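Local coordinates for protein endo-1,4-beta-xylanase (Pseudoalteromonas haloplanktis, PDB 1H12) that probably hydrolyses internal beta-1,4 linkages of xylan, as a cold-adapted endo-xylanase of glycoside hydrolase family 8, at residues 201-206 / 282-287. Residues are numbered along the deposited sequence; the frame is centred on the assembly and turned at random.
Sequences PSYHIP and AWRVIM
The Arg284 chain bends at chi3 (-62°), which turns one face of its guanidinium to Ser202 OG, a hydroxyl held between its own backbone N and carbonyl carbon (chi1 79°). Ser202 OG and Arg284 NH2 are 3.5 Å apart, but the angle is too poor for a hydrogen bond; the hydroxyl pairs with Asp200 instead. A water makes the polar link between the segments: it donates to the carbonyl Ser202 O at 2.7 Å and accepts from Arg284 NE at 2.9 Å, lying in the guanidinium plane. Asn288 also bonds to Ser202 O, so two donors grip this buried carbonyl. Tyr203 adds the edge of its ring, with CE1 4.3 Å from Arg284 NH2.

Beside this polar patch, Val285 presents CG2, set anti to its own carbonyl carbon, to the 3-10 turn 201-203. Val285 CG2 sits 3.8 Å from Pro201 CB. The same Val285 CG2 also lies 3.5 Å from Ser202 N. A small serine suits the closest point between the backbones, where the CA atoms of Ser202 and Val285 are 4.7 Å apart, while proline and valine supply compact apolar surfaces.

The contact thus joins the loop before helix 206-215 to the N-terminal part of helix 283-296, in the (alpha/alpha)6 barrel of family 8; the side chain of Arg284 lies about 13 Å from the bound xylose units. Salt bridges from NH2 to Glu78 and Asp144 and a bond from NH1 to Tyr381 hold the guanidinium in place, while the water, taking the NE-H, carries that bond on to the carbonyl of Ser202.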
loop_
_atom_site.group_PDB
_atom_site.type_symbol
_atom_site.label_atom_id
_atom_site.label_comp_id
_atom_site.label_asym_id
_atom_site.label_seq_id
_atom_site.Cartn_x
_atom_site.Cartn_y
_atom_site.Cartn_z
ATOM N N PRO A 201 -6.107 8.481 4.684
ATOM C CA PRO A 201 -5.179 8.984 3.662
ATOM C C PRO A 201 -4.361 7.924 2.998
ATOM O O PRO A 201 -4.107 8.022 1.801
ATOM C CB PRO A 201 -4.398 10.068 4.414
ATOM C CG PRO A 201 -5.430 10.633 5.375
ATOM C CD PRO A 201 -6.185 9.393 5.856
ATOM N N SER A 202 -3.900 6.943 3.743
ATOM C CA SER A 202 -3.050 5.883 3.173
ATOM C C SER A 202 -3.726 5.054 2.088
ATOM O O SER A 202 -3.050 4.355 1.355
ATOM C CB SER A 202 -2.554 4.928 4.270
ATOM O OG SER A 202 -3.537 4.001 4.653
ATOM N N TYR A 203 -5.050 5.124 1.993
ATOM C CA TYR A 203 -5.772 4.398 0.981
ATOM C C TYR A 203 -5.788 5.102 -0.371
ATOM O O TYR A 203 -6.234 4.554 -1.375
ATOM C CB TYR A 203 -7.207 4.146 1.398
ATOM C CG TYR A 203 -7.434 3.285 2.622
ATOM C CD1 TYR A 203 -6.381 2.738 3.380
ATOM C CD2 TYR A 203 -8.726 2.988 3.029
ATOM C CE1 TYR A 203 -6.643 1.943 4.473
ATOM C CE2 TYR A 203 -8.986 2.208 4.132
ATOM C CZ TYR A 203 -7.943 1.663 4.855
ATOM O OH TYR A 203 -8.215 0.836 5.933
ATOM N N HIS A 204 -5.340 6.366 -0.405
ATOM C CA HIS A 204 -5.377 7.209 -1.618
ATOM C C HIS A 204 -4.136 6.979 -2.463
ATOM O O HIS A 204 -3.034 7.407 -2.105
ATOM C CB HIS A 204 -5.485 8.653 -1.201
ATOM C CG HIS A 204 -6.849 9.001 -0.728
ATOM N ND1 HIS A 204 -7.727 9.630 -1.563
ATOM C CD2 HIS A 204 -7.505 8.716 0.425
ATOM C CE1 HIS A 204 -8.872 9.738 -0.913
ATOM N NE2 HIS A 204 -8.777 9.190 0.304
ATOM N N ILE A 205 -4.345 6.340 -3.633
ATOM C CA ILE A 205 -3.251 6.086 -4.573
ATOM C C ILE A 205 -3.735 6.616 -5.900
ATOM O O ILE A 205 -4.289 5.868 -6.723
ATOM C CB ILE A 205 -2.842 4.628 -4.610
ATOM C CG1 ILE A 205 -2.671 4.091 -3.182
ATOM C CG2 ILE A 205 -1.582 4.482 -5.435
ATOM C CD1 ILE A 205 -2.513 2.680 -3.082
ATOM N N PRO A 206 -3.574 7.914 -6.173
ATOM C CA PRO A 206 -4.295 8.507 -7.299
ATOM C C PRO A 206 -3.974 7.853 -8.648
ATOM O O PRO A 206 -4.870 7.623 -9.447
ATOM C CB PRO A 206 -3.924 9.985 -7.235
ATOM C CG PRO A 206 -3.683 10.215 -5.766
ATOM C CD PRO A 206 -2.990 8.947 -5.282
ATOM N N ALA A 282 -0.492 5.634 8.275
ATOM C CA ALA A 282 0.002 6.914 7.800
ATOM C C ALA A 282 1.363 6.835 7.192
ATOM O O ALA A 282 1.700 7.646 6.320
ATOM C CB ALA A 282 -0.073 7.949 8.896
ATOM N N TRP A 283 2.197 5.886 7.605
ATOM C CA TRP A 283 3.502 5.686 7.001
ATOM C C TRP A 283 3.415 5.661 5.478
ATOM O O TRP A 283 4.339 6.100 4.795
ATOM C CB TRP A 283 4.163 4.372 7.379
ATOM C CG TRP A 283 4.566 4.151 8.809
ATOM C CD1 TRP A 283 4.482 5.002 9.882
ATOM C CD2 TRP A 283 5.115 2.933 9.310
ATOM N NE1 TRP A 283 4.955 4.371 10.994
ATOM C CE2 TRP A 283 5.331 3.095 10.665
ATOM C CE3 TRP A 283 5.451 1.710 8.717
ATOM C CZ2 TRP A 283 5.845 2.068 11.428
ATOM C CZ3 TRP A 283 5.962 0.717 9.453
ATOM C CH2 TRP A 283 6.138 0.881 10.802
ATOM N N ARG A 284 2.352 5.033 4.969
ATOM C CA ARG A 284 2.266 4.783 3.542
ATOM C C ARG A 284 1.886 6.007 2.730
ATOM O O ARG A 284 2.002 5.962 1.510
ATOM C CB ARG A 284 1.230 3.649 3.266
ATOM C CG ARG A 284 1.591 2.339 3.928
ATOM C CD ARG A 284 0.778 1.173 3.410
ATOM N NE ARG A 284 -0.671 1.222 3.601
ATOM C CZ ARG A 284 -1.304 0.819 4.685
ATOM N NH1 ARG A 284 -0.652 0.524 5.776
ATOM N NH2 ARG A 284 -2.587 0.681 4.662
ATOM N N VAL A 285 1.421 7.059 3.370
ATOM C CA VAL A 285 0.948 8.213 2.617
ATOM C C VAL A 285 2.043 8.806 1.748
ATOM O O VAL A 285 1.838 8.974 0.539
ATOM C CB VAL A 285 0.308 9.262 3.515
ATOM C CG1 VAL A 285 -0.123 10.463 2.706
ATOM C CG2 VAL A 285 -0.877 8.704 4.290
ATOM N N ILE A 286 3.202 9.151 2.309
ATOM C CA ILE A 286 4.213 9.751 1.449
ATOM C C ILE A 286 4.827 8.740 0.458
ATOM O O ILE A 286 5.298 9.136 -0.601
ATOM C CB ILE A 286 5.255 10.585 2.176
ATOM C CG1 ILE A 286 6.167 9.759 3.113
ATOM C CG2 ILE A 286 4.575 11.765 2.878
ATOM C CD1 ILE A 286 7.331 10.574 3.684
ATOM N N MET A 287 4.756 7.448 0.778
ATOM C CA MET A 287 5.073 6.422 -0.208
ATOM C C MET A 287 4.130 6.553 -1.425
ATOM O O MET A 287 4.593 6.523 -2.570
ATOM C CB MET A 287 4.942 5.042 0.425
ATOM C CG MET A 287 5.267 3.893 -0.429
ATOM S SD MET A 287 4.973 2.349 0.402
ATOM C CE MET A 287 3.414 2.134 0.669
HETATM O O HOH W 1 -2.247 1.764 1.196
#